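Local coordinates for protein DnaJ homolog subfamily C member 27-A (PDB 6JMG) that binds GTP and magnesium with a Rab-family small GTPase domain, carries a C-terminal J domain, and may take part in regulating the MEK/ERK pathway, at residues 233-237 and 265-269; 124-128 and 189-193. One frame throughout, in Å; residues are numbered along the deposited sequence.

Contact 1: residues 233-237 and 265-269; sequences VNKAY and RTALL
The antiparallel helix pair of the J domain is joined here by Val233, Asn234 and Tyr237 on helix 230-244 and by Arg265, Leu268 and Leu269 on helix 254-278. The two segments run at 176° to each other, their axes 10.5 Å apart. Arg265 is the polar link. Its chain runs extended from CG to NE, and NE donates to OD1 of Asn234 at 3.1 Å, close to the axis of the amide C=O. A weak second bond comes from Arg265 NH2 to the same OD1 at 3.4 Å. The amide and guanidinium planes are 18° apart, and OD1 lies at the guanidinium edge, while CD1 of Leu269 lies above one face, nearer its border than its centre. Arginine suits the place, having methylenes for a ring face and N-H groups for an amide oxygen.

In J domains this helix hairpin is the core of the fold and carries the HPD tripeptide in its connecting loop. Its inner side is apolar because the helices pack together there. Leu268 CD1 approaches Val233 CG1 at 4.0 Å, both residues buried, and Leu269 CD2 meets Val233 CG2 at the more open side. Trp219 and Leu222 of helix 218-222 extend the seam beyond Leu268. Tyr237 keeps CG anti to its own N (chi1 161°), which brings one flat ring face against the arginine chain: CD of Arg265 sits over it, 3.9 Å from the centroid of Tyr237, in a CH-pi contact. Phe258, Val261 and Val262 of helix 254-278 also touch this tyrosine side chain.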
loop_
_atom_site.group_PDB
_atom_site.type_symbol
_atom_site.label_atom_id
_atom_site.label_comp_id
_atom_site.label_asym_id
_atom_site.label_seq_id
_atom_site.Cartn_x
_atom_site.Cartn_y
_atom_site.Cartn_z
ATOM N N VAL A 233 -22.406 9.177 -10.228
ATOM C CA VAL A 233 -22.727 9.192 -8.808
ATOM C C VAL A 233 -21.970 8.075 -8.106
ATOM O O VAL A 233 -21.538 8.234 -6.956
ATOM C CB VAL A 233 -24.244 9.099 -8.554
ATOM C CG1 VAL A 233 -25.029 10.001 -9.491
ATOM C CG2 VAL A 233 -24.673 7.747 -8.689
ATOM N N ASN A 234 -21.708 6.971 -8.806
ATOM C CA ASN A 234 -20.829 5.949 -8.243
ATOM C C ASN A 234 -19.462 6.519 -7.937
ATOM O O ASN A 234 -18.909 6.273 -6.866
ATOM C CB ASN A 234 -20.704 4.758 -9.179
ATOM C CG ASN A 234 -21.836 3.789 -9.009
ATOM O OD1 ASN A 234 -22.574 3.842 -8.011
ATOM N ND2 ASN A 234 -22.008 2.917 -9.987
ATOM N N LYS A 235 -18.896 7.292 -8.867
ATOM C CA LYS A 235 -17.517 7.709 -8.662
ATOM C C LYS A 235 -17.416 8.880 -7.703
ATOM O O LYS A 235 -16.444 8.969 -6.945
ATOM C CB LYS A 235 -16.847 8.055 -9.996
ATOM C CG LYS A 235 -16.772 6.905 -11.024
ATOM C CD LYS A 235 -16.060 5.590 -10.563
ATOM C CE LYS A 235 -15.012 5.717 -9.441
ATOM N NZ LYS A 235 -14.318 4.421 -9.153
ATOM N N ALA A 236 -18.444 9.720 -7.643
ATOM C CA ALA A 236 -18.522 10.691 -6.560
ATOM C C ALA A 236 -18.621 9.984 -5.215
ATOM O O ALA A 236 -17.924 10.346 -4.257
ATOM C CB ALA A 236 -19.715 11.626 -6.778
ATOM N N TYR A 237 -19.454 8.942 -5.137
ATOM C CA TYR A 237 -19.662 8.275 -3.862
ATOM C C TYR A 237 -18.373 7.652 -3.347
ATOM O O TYR A 237 -18.075 7.748 -2.149
ATOM C CB TYR A 237 -20.766 7.205 -3.955
ATOM C CG TYR A 237 -20.662 6.209 -2.808
ATOM C CD1 TYR A 237 -21.235 6.485 -1.569
ATOM C CD2 TYR A 237 -19.937 5.026 -2.943
ATOM C CE1 TYR A 237 -21.101 5.605 -0.498
ATOM C CE2 TYR A 237 -19.797 4.146 -1.879
ATOM C CZ TYR A 237 -20.384 4.436 -0.663
ATOM O OH TYR A 237 -20.251 3.555 0.386
ATOM N N ARG A 265 -26.464 8.477 -2.217
ATOM C CA ARG A 265 -26.195 7.668 -3.399
ATOM C C ARG A 265 -27.412 6.852 -3.797
ATOM O O ARG A 265 -27.779 6.800 -4.975
ATOM C CB ARG A 265 -25.007 6.742 -3.161
ATOM C CG ARG A 265 -24.911 5.630 -4.165
ATOM C CD ARG A 265 -23.553 4.918 -4.114
ATOM N NE ARG A 265 -23.498 3.798 -5.056
ATOM C CZ ARG A 265 -24.156 2.643 -4.912
ATOM N NH1 ARG A 265 -24.944 2.421 -3.855
ATOM N NH2 ARG A 265 -24.023 1.707 -5.840
ATOM N N THR A 266 -28.079 6.229 -2.828
ATOM C CA THR A 266 -29.187 5.381 -3.237
ATOM C C THR A 266 -30.395 6.225 -3.613
ATOM O O THR A 266 -31.169 5.841 -4.494
ATOM C CB THR A 266 -29.474 4.299 -2.161
ATOM O OG1 THR A 266 -30.388 4.752 -1.168
ATOM C CG2 THR A 266 -28.181 3.850 -1.466
ATOM N N ALA A 267 -30.518 7.426 -3.055
ATOM C CA ALA A 267 -31.600 8.302 -3.489
ATOM C C ALA A 267 -31.447 8.649 -4.965
ATOM O O ALA A 267 -32.403 8.554 -5.741
ATOM C CB ALA A 267 -31.631 9.572 -2.637
ATOM N N LEU A 268 -30.238 9.021 -5.378
ATOM C CA LEU A 268 -30.003 9.336 -6.779
ATOM C C LEU A 268 -30.144 8.102 -7.670
ATOM O O LEU A 268 -30.852 8.142 -8.685
ATOM C CB LEU A 268 -28.621 9.960 -6.941
ATOM C CG LEU A 268 -28.364 11.209 -6.105
ATOM C CD1 LEU A 268 -26.950 11.653 -6.341
ATOM C CD2 LEU A 268 -29.352 12.338 -6.430
ATOM N N LEU A 269 -29.474 6.995 -7.310
ATOM C CA LEU A 269 -29.576 5.764 -8.102
ATOM C C LEU A 269 -31.007 5.272 -8.224
ATOM O O LEU A 269 -31.361 4.641 -9.225
ATOM C CB LEU A 269 -28.729 4.645 -7.498
ATOM C CG LEU A 269 -27.222 4.834 -7.686
ATOM C CD1 LEU A 269 -26.566 3.490 -7.572
ATOM C CD2 LEU A 269 -26.963 5.436 -9.030
#

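Contact 2: residues 124-128 and 189-193; sequences IDNIV and GGKRP
The guanidinium of Arg192 meets the carbonyl oxygen of Asp125 at its edge, near its own plane, while the oxygen of Ile127 approaches obliquely; the carboxylate of Asp125 is turned 42° from the guanidinium. These groups join a loop of the Ras-type G domain, 124-128, which leads into strand 128-134, to the chain leaving the domain's final helix, 171-187. That helix closes in a Schellman motif with Gly189 at C-prime, a left-handed position (phi 69°) that glycine takes easily, and Gly190 repeats the positive phi where a CB would press on the carbonyl before it.

From this turn the chain passes alongside Asn126, whose amide reaches across to the backbone of Arg192. Its OD1 accepts the backbone N-H of Arg192 at 2.9 Å, with the donor above the amide plane rather than on a lone pair. Asn126 CB rests 3.5 Å from the oxygen of Gly190, and its ND2 lies 4.1 Å from CD of Lys191. Asparagine suits the place, being short enough to stay between the loops yet able to offer an oxygen to a backbone amide.

Arg192 bends at chi3 (-77°), which turns NE back toward the 124-128 loop. Its NH1 also makes a weak bond to the oxygen of Gly157, so the long side chain spans more than one loop. A leucine here, lacking the guanidinium, would probably leave the Asp125 carbonyl oxygen without this donor and the nearby carboxylate without its positive neighbour. Any attraction to that carboxylate is probably of charge alone, since no N-H points at Asp125 OD2, 4.4 Å from Arg192 NE, whereas the bond from Arg192 NE to the Asp125 oxygen lies in the carbonyl plane, on a lone pair, at 2.6 Å.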
loop_
_atom_site.group_PDB
_atom_site.type_symbol
_atom_site.label_atom_id
_atom_site.label_comp_id
_atom_site.label_asym_id
_atom_site.label_seq_id
_atom_site.Cartn_x
_atom_site.Cartn_y
_atom_site.Cartn_z
ATOM N N ILE A 124 -4.208 -1.232 -1.434
ATOM C CA ILE A 124 -2.857 -1.540 -0.987
ATOM C C ILE A 124 -2.703 -0.970 0.413
ATOM O O ILE A 124 -1.628 -1.065 1.021
ATOM C CB ILE A 124 -1.766 -0.985 -1.930
ATOM C CG1 ILE A 124 -1.635 0.517 -1.781
ATOM C CG2 ILE A 124 -2.012 -1.355 -3.413
ATOM C CD1 ILE A 124 -0.389 1.055 -2.426
ATOM N N ASP A 125 -3.781 -0.393 0.948
ATOM C CA ASP A 125 -3.714 0.161 2.292
ATOM C C ASP A 125 -3.798 -0.910 3.355
ATOM O O ASP A 125 -3.440 -0.642 4.502
ATOM C CB ASP A 125 -4.827 1.184 2.527
ATOM C CG ASP A 125 -4.320 2.611 2.520
ATOM O OD1 ASP A 125 -3.315 2.891 1.829
ATOM O OD2 ASP A 125 -4.930 3.451 3.214
ATOM N N ASN A 126 -4.250 -2.110 3.003
ATOM C CA ASN A 126 -4.204 -3.237 3.920
ATOM C C ASN A 126 -2.962 -4.095 3.711
ATOM O O ASN A 126 -2.922 -5.251 4.146
ATOM C CB ASN A 126 -5.471 -4.076 3.777
ATOM C CG ASN A 126 -6.707 -3.302 4.135
ATOM O OD1 ASN A 126 -6.655 -2.377 4.951
ATOM N ND2 ASN A 126 -7.831 -3.669 3.532
ATOM N N ILE A 127 -1.948 -3.539 3.066
ATOM C CA ILE A 127 -0.687 -4.210 2.828
ATOM C C ILE A 127 0.409 -3.397 3.495
ATOM O O ILE A 127 0.450 -2.172 3.350
ATOM C CB ILE A 127 -0.419 -4.365 1.326
ATOM C CG1 ILE A 127 -1.575 -5.126 0.686
ATOM C CG2 ILE A 127 0.907 -5.087 1.108
ATOM C CD1 ILE A 127 -1.507 -5.198 -0.835
ATOM N N VAL A 128 1.295 -4.083 4.206
ATOM C CA VAL A 128 2.459 -3.456 4.812
ATOM C C VAL A 128 3.586 -3.367 3.791
ATOM O O VAL A 128 3.984 -4.374 3.189
ATOM C CB VAL A 128 2.903 -4.245 6.042
ATOM C CG1 VAL A 128 4.240 -3.702 6.541
ATOM C CG2 VAL A 128 1.816 -4.198 7.112
ATOM N N GLY A 189 -7.650 -8.623 11.525
ATOM C CA GLY A 189 -8.372 -9.257 10.436
ATOM C C GLY A 189 -7.816 -9.010 9.053
ATOM O O GLY A 189 -8.509 -9.247 8.060
ATOM N N GLY A 190 -6.566 -8.579 8.945
ATOM C CA GLY A 190 -6.057 -8.247 7.639
ATOM C C GLY A 190 -6.527 -6.907 7.139
ATOM O O GLY A 190 -6.458 -6.655 5.932
ATOM N N LYS A 191 -7.031 -6.052 8.031
ATOM C CA LYS A 191 -7.380 -4.668 7.730
ATOM C C LYS A 191 -6.373 -3.757 8.418
ATOM O O LYS A 191 -5.884 -4.075 9.509
ATOM C CB LYS A 191 -8.802 -4.334 8.207
ATOM C CG LYS A 191 -9.853 -5.417 7.901
ATOM C CD LYS A 191 -10.143 -5.536 6.399
ATOM C CE LYS A 191 -10.234 -6.988 5.966
ATOM N NZ LYS A 191 -10.406 -7.148 4.494
ATOM N N ARG A 192 -6.045 -2.629 7.777
ATOM C CA ARG A 192 -4.965 -1.794 8.292
ATOM C C ARG A 192 -5.304 -1.341 9.719
ATOM O O ARG A 192 -6.369 -0.753 9.934
ATOM C CB ARG A 192 -4.716 -0.563 7.419
ATOM C CG ARG A 192 -3.657 0.394 8.017
ATOM C CD ARG A 192 -3.304 1.588 7.099
ATOM N NE ARG A 192 -2.416 1.231 5.988
ATOM C CZ ARG A 192 -1.151 1.637 5.876
ATOM N NH1 ARG A 192 -0.624 2.416 6.810
ATOM N NH2 ARG A 192 -0.415 1.264 4.830
ATOM N N PRO A 193 -4.429 -1.588 10.679
ATOM C CA PRO A 193 -4.740 -1.181 12.054
ATOM C C PRO A 193 -4.856 0.325 12.121
ATOM O O PRO A 193 -4.122 1.046 11.445
ATOM C CB PRO A 193 -3.541 -1.698 12.856
ATOM C CG PRO A 193 -2.441 -1.738 11.880
ATOM C CD PRO A 193 -3.074 -2.134 10.571
#

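Contact 2 lies at the end of the GTPase domain and contact 1 in the J domain. They follow each other along the chain, contact 2 closing before contact 1 opens, with centres about 26 Å apart and nearest atoms about 14 Å apart. Segment 189-193 begins the connection that runs by way of helix 203-213 to the J domain. The domains also approach in space: Asp125 of contact 2 touches Lys248, which lies in the loop between the two helices paired in contact 1. Contact 1 is away from the nucleotide site. Contact 2 is nearer, the side chain of Ile127 lying about 11 Å from that of Met72, a probable GTP-binding residue.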